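PDB 2QTG: 5'-Methylthioadenosine Nucleosidase from Arabidopsis thaliana, which is a plant nucleosidase of the phosphorylase superfamily, with an alpha/beta fold built round a central mixed beta sheet. Local coordinates for residues F31-Q36 with I74-P79; I110-G115 with V218-V223; Q157-P162 with R262-L267. All blocks are in the same frame, centred on the assembly; numbering follows the deposited sequence.

How the contacts relate
The three contacts run from a ligand pocket, through the central sheet, to the C-terminal end of the chain. Contacts 1 and 2 have centres about 10 Å apart and share that sheet, in which strands 28-32 and 110-119 are parallel neighbours. The two are linked by Val32 N, which lies 2.8 Å from Ile112 O in a probable hydrogen bond. Contact 1 closes before contact 2 opens. Contacts 2 and 3 have centres about 14 Å apart, touch by packing, and alternate along the chain. Contact 3 is about 21 Å from contact 1 between centres, and those two do not touch. Contact 3 packs the C-terminal tail against the loop 157-162, and contact 2 lies between it and contact 1.

Contact 1 (F31-Q36 with I74-P79); sequences FVIAMQ and INVVCP. With MTH (2-(4-amino-pyrrolo[2,3-D]pyrimidin-7-yl)-5-methylsulfanylmethyl-tetrahydro-furan-3,4-diol), chain C.
Strands 28-32 and 72-78 run parallel in the central sheet, and here Phe31 pairs with Val76 and Val32 with Val77. Three backbone bonds set the register. Phe31 N donates to Asn75 O at 2.7 Å, Val77 N to Phe31 O at 2.8 Å, and Ile33 N to Val77 O at 2.9 Å. All three are nearly straight. Beyond them, Cys78 CA sends its C-H to Ile33 O, and the ring of Pro79 brings CD up to Ala34 O.

Phe31 CB touches Val76 CG2 at 3.7 Å, while Val76 CG1 reaches Ile33 CD1 at 3.8 Å, so the two branches of one valine serve two partners. The phenyl ring has CG anti to its carbonyl carbon (chi1 -79°), which puts it beside the backbone N, and Asn75 O lies near the ring plane at its edge. On the opposite face from Phe31 and Val76, Val32 CG2 meets Val77 CG1 in one of two conformers of Val77, so that contact is tentative. Helix 36-46 covers the Phe31 face through Leu42, and helix 92-106 covers the Val32 face.

At the start of helix 36-46, Gln36 CG lies 4.0 Å from Cys78 SG, while its NE2 is bonded to Tyr65. Met35 takes the N-cap position of that helix. Its chain bends at chi3 (-71°) and sets CE 3.8 Å from O4' of the ligand MTH; Ala34 CB packs by O3'. Glu202, Lys199, Met201 and Asp225 supply hydrogen bonds to MTH. A ligand lying beside the loop after a parallel strand is common in alpha/beta folds; here residues 34-35 line one side of the pocket.

Contact 2 (I110-G115 with V218-V223); sequences IIINAG and VFLKAV
Lys221 NZ is gripped from several sides. It donates to Asn113 OD1 at 2.8 Å, forms a salt bridge with Asp200, and has a weak bond to a water. The approach to the asparagine is from above the amide, 46° out of the carbonyl plane, and not on a lone pair. The lysine chain bends at chi2 (-72°), which brings its amine back over the neighbouring strand. Asn113 ND2 donates to Val32 O and, at 2.9 Å, to the same water. The amide is thus held at both ends. Phe219 meets Asn113 OD1 with its edge, in the ring plane, at CD2 (3.5 Å). The side chain of Lys221 is about 5 Å from a bound MTH.

The backbones pair in parallel, Ile112 with Val218 through Gly115 with Lys221. Val218 N donates to Ile111 O at 2.9 Å, Asn113 N to Val218 O, Leu220 N to Asn113 O, Gly115 N to Leu220 O, and Ala222 N to Gly115 O at 2.8 Å. The axes of 110-115 and 218-223 come within 4.7 Å, at 14° to each other.

The face of Ile112, Ala114, Val218 and Leu220 is apolar. Ile112 CG1 lies 3.9 Å from Val218 CG2, and Ile112 CG2 meets Leu220 CD1. Helix 234-259 covers this face, with Val255 against both Ile112 and Leu220. Strand 28-32 flanks 110-119, and strand 130-138 flanks 217-226, so the pair lies inside the sheet.

Contact 3 (Q157-P162 with R262-L267); sequences QAFSTP and RNLSDL
Leu264 meets Phe159 through its CB, which packs on the ring atom CZ at 3.9 Å. The two side chains cross at about a right angle. Phe159 carries CG anti to the backbone N (chi1 -162°), and this swings the ring toward the tail. Leu264 O lies in the ring plane, at the edge, 3.5 Å from Phe159 CE2. That oxygen is also 2.6 Å from a water, which donates to it and to Ser160 O, bridging the two backbones. Leu267 N gives it a further bond from within its own segment at 3.1 Å. Both Leu264 and Phe159 rest on Pro216, just before strand 217-226.

The tail comes after helix 234-259, the last helix of the chain, and packs against the loop between strand 156-157 and helix 162-168. Thr161 holds the N-cap position of that helix, and its side chain makes no capping bond. Residues 264-266 turn with helical backbone angles. Asp266 O accepts a bond from Asn163 in the first turn of helix 162-168.

Leu267 ends the chain and buries the most surface here. It packs near Thr161 and Pro162. Its branches come too close to Thr161, so their exact placement is doubtful. The terminal carboxylate atom OXT of Leu267 lies 3.9 Å from Thr161 CG2 and obliquely off the Phe159 ring.

Contact 1 (F31-Q36 with I74-P79)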
loop_
_atom_site.group_PDB
_atom_site.type_symbol
_atom_site.label_atom_id
_atom_site.label_comp_id
_atom_site.label_asym_id
_atom_site.label_seq_id
_atom_site.Cartn_x
_atom_site.Cartn_y
_atom_site.Cartn_z
ATOM N N PHE A 31 17.610 2.532 -4.729
ATOM C CA PHE A 31 16.880 1.541 -5.564
ATOM C C PHE A 31 15.824 0.827 -4.719
ATOM O O PHE A 31 16.131 0.257 -3.672
ATOM C CB PHE A 31 17.812 0.492 -6.131
ATOM C CG PHE A 31 18.589 0.941 -7.304
ATOM C CD1 PHE A 31 19.737 1.736 -7.130
ATOM C CD2 PHE A 31 18.197 0.577 -8.595
ATOM C CE1 PHE A 31 20.465 2.151 -8.221
ATOM C CE2 PHE A 31 18.934 0.994 -9.712
ATOM C CZ PHE A 31 20.052 1.775 -9.528
ATOM N N VAL A 32 14.568 0.883 -5.158
ATOM C CA VAL A 32 13.501 0.097 -4.508
ATOM C C VAL A 32 13.194 -1.118 -5.387
ATOM O O VAL A 32 12.668 -0.975 -6.508
ATOM C CB VAL A 32 12.192 0.950 -4.278
ATOM C CG1 VAL A 32 11.031 0.047 -3.830
ATOM C CG2 VAL A 32 12.465 2.053 -3.246
ATOM N N ILE A 33 13.557 -2.312 -4.913
ATOM C CA ILE A 33 13.447 -3.496 -5.760
ATOM C C ILE A 33 12.608 -4.546 -5.022
ATOM O O ILE A 33 12.938 -4.936 -3.898
ATOM C CB ILE A 33 14.841 -4.087 -6.230
ATOM C CG1 ILE A 33 15.725 -3.023 -6.962
ATOM C CG2 ILE A 33 14.579 -5.364 -7.097
ATOM C CD1 ILE A 33 17.211 -3.481 -7.288
ATOM N N ALA A 34 11.539 -5.010 -5.657
ATOM C CA ALA A 34 10.505 -5.785 -4.932
ATOM C C ALA A 34 10.931 -7.231 -4.565
ATOM O O ALA A 34 10.626 -7.713 -3.465
ATOM C CB ALA A 34 9.234 -5.819 -5.729
ATOM N N MET A 35 11.634 -7.889 -5.486
ATOM C CA MET A 35 12.104 -9.271 -5.282
ATOM C C MET A 35 13.629 -9.388 -5.189
ATOM O O MET A 35 14.362 -8.826 -6.021
ATOM C CB MET A 35 11.589 -10.164 -6.420
ATOM C CG MET A 35 10.070 -10.088 -6.611
ATOM S SD MET A 35 9.423 -11.479 -7.551
ATOM C CE MET A 35 10.076 -11.058 -9.157
ATOM N N GLN A 36 14.121 -10.163 -4.226
ATOM C CA GLN A 36 15.574 -10.238 -4.049
ATOM C C GLN A 36 16.345 -10.796 -5.236
ATOM O O GLN A 36 17.512 -10.461 -5.394
ATOM C CB GLN A 36 15.975 -10.924 -2.739
ATOM C CG GLN A 36 16.030 -9.922 -1.559
ATOM C CD GLN A 36 16.199 -10.620 -0.206
ATOM O OE1 GLN A 36 15.267 -11.266 0.318
ATOM N NE2 GLN A 36 17.390 -10.483 0.370
ATOM N N ILE A 74 25.050 4.464 -2.892
ATOM C CA ILE A 74 24.018 3.557 -3.444
ATOM C C ILE A 74 23.377 2.707 -2.373
ATOM O O ILE A 74 24.063 1.919 -1.720
ATOM C CB ILE A 74 24.589 2.609 -4.532
ATOM C CG1 ILE A 74 25.274 3.405 -5.650
ATOM C CG2 ILE A 74 23.459 1.663 -5.101
ATOM C CD1 ILE A 74 26.226 2.538 -6.511
ATOM N N ASN A 75 22.060 2.865 -2.215
ATOM C CA ASN A 75 21.235 2.005 -1.363
ATOM C C ASN A 75 20.253 1.207 -2.202
ATOM O O ASN A 75 19.588 1.749 -3.092
ATOM C CB ASN A 75 20.526 2.850 -0.310
ATOM C CG ASN A 75 21.507 3.504 0.629
ATOM O OD1 ASN A 75 22.305 2.810 1.267
ATOM N ND2 ASN A 75 21.488 4.842 0.701
ATOM N N VAL A 76 20.230 -0.094 -1.992
ATOM C CA VAL A 76 19.235 -0.973 -2.588
ATOM C C VAL A 76 18.366 -1.548 -1.461
ATOM O O VAL A 76 18.856 -2.182 -0.544
ATOM C CB VAL A 76 19.858 -2.103 -3.473
ATOM C CG1 VAL A 76 18.817 -3.105 -3.914
ATOM C CG2 VAL A 76 20.619 -1.515 -4.698
ATOM N N VAL A 77 17.064 -1.317 -1.567
ATOM C CA VAL A 77 16.146 -1.762 -0.535
ATOM C C VAL A 77 15.092 -2.686 -1.116
ATOM O O VAL A 77 14.601 -2.487 -2.251
ATOM C CB VAL A 77 15.509 -0.599 0.240
ATOM C CG1 VAL A 77 14.433 0.088 -0.600
ATOM C CG2 VAL A 77 14.956 -1.098 1.566
ATOM N N CYS A 78 14.805 -3.744 -0.341
ATOM C CA CYS A 78 13.903 -4.836 -0.691
ATOM C C CYS A 78 12.992 -5.115 0.511
ATOM O O CYS A 78 13.479 -5.179 1.653
ATOM C CB CYS A 78 14.689 -6.130 -1.029
ATOM S SG CYS A 78 15.827 -6.001 -2.426
ATOM N N PRO A 79 11.694 -5.333 0.272
ATOM C CA PRO A 79 10.796 -5.635 1.392
ATOM C C PRO A 79 11.056 -7.021 2.036
ATOM O O PRO A 79 10.566 -7.295 3.145
ATOM C CB PRO A 79 9.414 -5.551 0.763
ATOM C CG PRO A 79 9.637 -5.885 -0.670
ATOM C CD PRO A 79 10.989 -5.362 -1.032
HETATM C CS MTH C . 5.746 -12.570 -7.926
HETATM S "S5'" MTH C . 4.513 -11.357 -8.410
HETATM C "C5'" MTH C . 5.425 -10.682 -9.769
HETATM C "C4'" MTH C . 6.469 -9.607 -9.432
HETATM O "O4'" MTH C . 7.148 -9.254 -10.662
HETATM C "C2'" MTH C . 5.542 -7.526 -10.140
HETATM O "O2'" MTH C . 5.713 -6.089 -10.082
HETATM C "C3'" MTH C . 5.905 -8.296 -8.878
HETATM O "O3'" MTH C . 6.938 -7.689 -8.082
HETATM C "C1'" MTH C . 6.477 -8.089 -11.236
HETATM N N9 MTH C . 5.725 -8.516 -12.399
HETATM C C8 MTH C . 6.146 -9.311 -13.325
HETATM C C7 MTH C . 5.388 -9.374 -14.328
HETATM C C5 MTH C . 4.170 -9.035 -14.045
HETATM C C6 MTH C . 2.980 -9.066 -14.718
HETATM N N6 MTH C . 2.847 -9.703 -15.915
HETATM N N1 MTH C . 1.952 -8.453 -14.058
HETATM C C2 MTH C . 2.123 -7.829 -12.843
HETATM N N3 MTH C . 3.323 -7.800 -12.185
HETATM C C4 MTH C . 4.372 -8.389 -12.807
#

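Contact 2 (I110-G115 with V218-V223)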
loop_
_atom_site.group_PDB
_atom_site.type_symbol
_atom_site.label_atom_id
_atom_site.label_comp_id
_atom_site.label_asym_id
_atom_site.label_seq_id
_atom_site.Cartn_x
_atom_site.Cartn_y
_atom_site.Cartn_z
ATOM N N ILE A 110 17.290 10.859 -5.257
ATOM C CA ILE A 110 16.482 10.258 -6.313
ATOM C C ILE A 110 16.194 8.779 -5.967
ATOM O O ILE A 110 17.017 8.098 -5.388
ATOM C CB ILE A 110 17.213 10.419 -7.686
ATOM C CG1 ILE A 110 16.395 9.859 -8.867
ATOM C CG2 ILE A 110 18.621 9.856 -7.619
ATOM C CD1 ILE A 110 16.859 10.429 -10.288
ATOM N N ILE A 111 15.007 8.321 -6.301
ATOM C CA ILE A 111 14.608 6.930 -6.130
ATOM C C ILE A 111 14.523 6.267 -7.511
ATOM O O ILE A 111 13.994 6.859 -8.443
ATOM C CB ILE A 111 13.186 6.853 -5.516
ATOM C CG1 ILE A 111 13.100 7.507 -4.148
ATOM C CG2 ILE A 111 12.558 5.383 -5.582
ATOM C CD1 ILE A 111 13.922 6.878 -3.111
ATOM N N ILE A 112 15.014 5.040 -7.611
ATOM C CA ILE A 112 14.864 4.225 -8.790
ATOM C C ILE A 112 14.134 2.929 -8.407
ATOM O O ILE A 112 14.665 2.070 -7.695
ATOM C CB ILE A 112 16.223 3.866 -9.450
ATOM C CG1 ILE A 112 17.138 5.102 -9.586
ATOM C CG2 ILE A 112 16.018 2.977 -10.752
ATOM C CD1 ILE A 112 18.417 4.899 -10.342
ATOM N N ASN A 113 12.919 2.789 -8.906
ATOM C CA ASN A 113 12.156 1.544 -8.800
ATOM C C ASN A 113 12.568 0.688 -10.000
ATOM O O ASN A 113 12.250 0.999 -11.119
ATOM C CB ASN A 113 10.648 1.823 -8.772
ATOM C CG ASN A 113 9.776 0.551 -8.722
ATOM O OD1 ASN A 113 8.720 0.524 -9.338
ATOM N ND2 ASN A 113 10.228 -0.501 -7.986
ATOM N N ALA A 114 13.331 -0.372 -9.752
ATOM C CA ALA A 114 13.823 -1.259 -10.827
ATOM C C ALA A 114 13.264 -2.670 -10.631
ATOM O O ALA A 114 13.276 -3.191 -9.519
ATOM C CB ALA A 114 15.363 -1.297 -10.814
ATOM N N GLY A 115 12.789 -3.305 -11.698
ATOM C CA GLY A 115 12.294 -4.675 -11.604
ATOM C C GLY A 115 11.677 -5.198 -12.892
ATOM O O GLY A 115 11.685 -4.519 -13.931
ATOM N N VAL A 218 12.352 7.630 -10.749
ATOM C CA VAL A 218 12.430 7.014 -12.075
ATOM C C VAL A 218 12.277 5.483 -11.949
ATOM O O VAL A 218 12.387 4.895 -10.850
ATOM C CB VAL A 218 13.733 7.400 -12.858
ATOM C CG1 VAL A 218 13.969 8.922 -12.892
ATOM C CG2 VAL A 218 14.914 6.796 -12.238
ATOM N N PHE A 219 11.980 4.870 -13.078
ATOM C CA PHE A 219 11.588 3.473 -13.165
ATOM C C PHE A 219 12.327 2.807 -14.295
ATOM O O PHE A 219 12.283 3.259 -15.453
ATOM C CB PHE A 219 10.091 3.320 -13.452
ATOM C CG PHE A 219 9.194 4.005 -12.478
ATOM C CD1 PHE A 219 8.861 5.354 -12.661
ATOM C CD2 PHE A 219 8.646 3.305 -11.395
ATOM C CE1 PHE A 219 8.090 6.013 -11.775
ATOM C CE2 PHE A 219 7.806 3.954 -10.497
ATOM C CZ PHE A 219 7.523 5.330 -10.695
ATOM N N LEU A 220 13.011 1.719 -13.961
ATOM C CA LEU A 220 13.553 0.816 -14.952
ATOM C C LEU A 220 12.763 -0.520 -14.900
ATOM O O LEU A 220 12.846 -1.265 -13.902
ATOM C CB LEU A 220 15.026 0.527 -14.640
ATOM C CG LEU A 220 15.912 1.786 -14.527
ATOM C CD1 LEU A 220 17.289 1.299 -14.080
ATOM C CD2 LEU A 220 16.004 2.530 -15.854
ATOM N N LYS A 221 12.022 -0.816 -15.963
ATOM C CA LYS A 221 11.111 -1.980 -15.970
ATOM C C LYS A 221 11.474 -2.937 -17.115
ATOM O O LYS A 221 11.374 -2.586 -18.316
ATOM C CB LYS A 221 9.637 -1.551 -16.021
ATOM C CG LYS A 221 9.201 -0.749 -14.754
ATOM C CD LYS A 221 9.082 -1.660 -13.525
ATOM C CE LYS A 221 9.087 -0.835 -12.212
ATOM N NZ LYS A 221 8.333 -1.590 -11.120
ATOM N N ALA A 222 11.887 -4.136 -16.719
ATOM C CA ALA A 222 12.360 -5.163 -17.638
ATOM C C ALA A 222 11.233 -6.134 -17.927
ATOM O O ALA A 222 10.711 -6.812 -17.008
ATOM C CB ALA A 222 13.599 -5.914 -17.045
ATOM N N VAL A 223 10.865 -6.188 -19.199
ATOM C CA VAL A 223 9.753 -7.006 -19.677
ATOM C C VAL A 223 10.107 -8.499 -19.618
ATOM O O VAL A 223 10.946 -8.962 -20.444
ATOM C CB VAL A 223 9.353 -6.584 -21.100
ATOM C CG1 VAL A 223 8.132 -7.391 -21.592
ATOM C CG2 VAL A 223 9.038 -5.080 -21.118
HETATM O O HOH W 1 8.915 -3.046 -8.313
#

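Contact 3 (Q157-P162 with R262-L267)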
loop_
_atom_site.group_PDB
_atom_site.type_symbol
_atom_site.label_atom_id
_atom_site.label_comp_id
_atom_site.label_asym_id
_atom_site.label_seq_id
_atom_site.Cartn_x
_atom_site.Cartn_y
_atom_site.Cartn_z
ATOM N N GLN A 157 3.806 11.533 -12.993
ATOM C CA GLN A 157 4.920 11.590 -13.954
ATOM C C GLN A 157 6.216 11.136 -13.311
ATOM O O GLN A 157 6.508 11.504 -12.162
ATOM C CB GLN A 157 5.075 13.019 -14.482
ATOM C CG GLN A 157 3.795 13.570 -15.075
ATOM C CD GLN A 157 3.417 12.863 -16.364
ATOM O OE1 GLN A 157 4.260 12.701 -17.261
ATOM N NE2 GLN A 157 2.142 12.447 -16.479
ATOM N N ALA A 158 6.966 10.287 -14.009
ATOM C CA ALA A 158 8.333 10.000 -13.569
ATOM C C ALA A 158 9.136 11.285 -13.721
ATOM O O ALA A 158 8.789 12.141 -14.531
ATOM C CB ALA A 158 8.955 8.881 -14.382
ATOM N N PHE A 159 10.188 11.424 -12.937
ATOM C CA PHE A 159 11.133 12.546 -13.093
ATOM C C PHE A 159 11.669 12.615 -14.545
ATOM O O PHE A 159 12.001 11.599 -15.146
ATOM C CB PHE A 159 12.284 12.441 -12.099
ATOM C CG PHE A 159 13.019 13.738 -11.929
ATOM C CD1 PHE A 159 12.440 14.772 -11.182
ATOM C CD2 PHE A 159 14.227 13.956 -12.569
ATOM C CE1 PHE A 159 13.104 16.017 -11.041
ATOM C CE2 PHE A 159 14.907 15.208 -12.438
ATOM C CZ PHE A 159 14.333 16.220 -11.677
ATOM N N SER A 160 11.691 13.818 -15.110
ATOM C CA SER A 160 12.148 14.017 -16.490
ATOM C C SER A 160 13.656 13.746 -16.557
ATOM O O SER A 160 14.417 14.400 -15.861
ATOM C CB SER A 160 11.847 15.453 -16.949
ATOM O OG SER A 160 12.105 15.617 -18.344
ATOM N N THR A 161 14.046 12.747 -17.347
ATOM C CA THR A 161 15.449 12.375 -17.554
ATOM C C THR A 161 15.819 12.295 -19.077
ATOM O O THR A 161 16.189 11.224 -19.585
ATOM C CB THR A 161 15.838 11.059 -16.794
ATOM O OG1 THR A 161 15.226 9.912 -17.413
ATOM C CG2 THR A 161 15.460 11.125 -15.322
ATOM N N PRO A 162 15.705 13.430 -19.804
ATOM C CA PRO A 162 15.880 13.371 -21.276
ATOM C C PRO A 162 17.276 12.974 -21.744
ATOM O O PRO A 162 17.378 12.291 -22.740
ATOM C CB PRO A 162 15.528 14.787 -21.747
ATOM C CG PRO A 162 15.772 15.671 -20.537
ATOM C CD PRO A 162 15.391 14.796 -19.345
ATOM N N ARG A 262 26.370 14.090 -11.958
ATOM C CA ARG A 262 25.297 14.930 -12.473
ATOM C C ARG A 262 24.488 15.510 -11.343
ATOM O O ARG A 262 24.488 14.975 -10.226
ATOM C CB ARG A 262 24.419 14.155 -13.456
ATOM C CG ARG A 262 25.047 14.092 -14.817
ATOM C CD ARG A 262 24.299 13.182 -15.768
ATOM N NE ARG A 262 24.727 13.427 -17.149
ATOM C CZ ARG A 262 25.774 12.859 -17.734
ATOM N NH1 ARG A 262 26.553 11.981 -17.076
ATOM N NH2 ARG A 262 26.052 13.171 -18.992
ATOM N N ASN A 263 23.829 16.631 -11.632
ATOM C CA ASN A 263 22.737 17.118 -10.807
ATOM C C ASN A 263 21.415 16.693 -11.466
ATOM O O ASN A 263 21.430 16.105 -12.539
ATOM C CB ASN A 263 22.844 18.646 -10.569
ATOM C CG ASN A 263 22.831 19.451 -11.848
ATOM O OD1 ASN A 263 22.087 19.147 -12.794
ATOM N ND2 ASN A 263 23.674 20.495 -11.898
ATOM N N LEU A 264 20.296 16.975 -10.822
ATOM C CA LEU A 264 19.011 16.495 -11.308
ATOM C C LEU A 264 18.615 17.166 -12.629
ATOM O O LEU A 264 17.991 16.563 -13.484
ATOM C CB LEU A 264 17.930 16.687 -10.257
ATOM C CG LEU A 264 17.950 15.914 -8.940
ATOM C CD1 LEU A 264 17.102 16.599 -7.897
ATOM C CD2 LEU A 264 17.518 14.496 -9.124
ATOM N N SER A 265 19.021 18.419 -12.781
ATOM C CA SER A 265 18.836 19.169 -14.011
ATOM C C SER A 265 19.533 18.553 -15.220
ATOM O O SER A 265 19.118 18.773 -16.337
ATOM C CB SER A 265 19.321 20.614 -13.822
ATOM O OG SER A 265 18.859 21.440 -14.865
ATOM N N ASP A 266 20.610 17.817 -14.992
ATOM C CA ASP A 266 21.399 17.241 -16.078
ATOM C C ASP A 266 20.882 15.849 -16.380
ATOM O O ASP A 266 21.310 15.211 -17.318
ATOM C CB ASP A 266 22.861 17.063 -15.664
ATOM C CG ASP A 266 23.562 18.361 -15.304
ATOM O OD1 ASP A 266 23.249 19.428 -15.848
ATOM O OD2 ASP A 266 24.488 18.359 -14.482
ATOM N N LEU A 267 19.995 15.401 -15.500
ATOM C CA LEU A 267 19.375 14.091 -15.515
ATOM C C LEU A 267 19.348 13.263 -14.220
ATOM O O LEU A 267 20.353 12.691 -13.802
ATOM C CB LEU A 267 19.777 13.294 -16.713
ATOM C CG LEU A 267 18.594 13.319 -17.638
ATOM C CD1 LEU A 267 18.509 14.643 -18.305
ATOM C CD2 LEU A 267 18.722 12.232 -18.569
ATOM O OXT LEU A 267 18.311 13.130 -13.571
HETATM O O HOH W 2 16.190 16.258 -15.369
#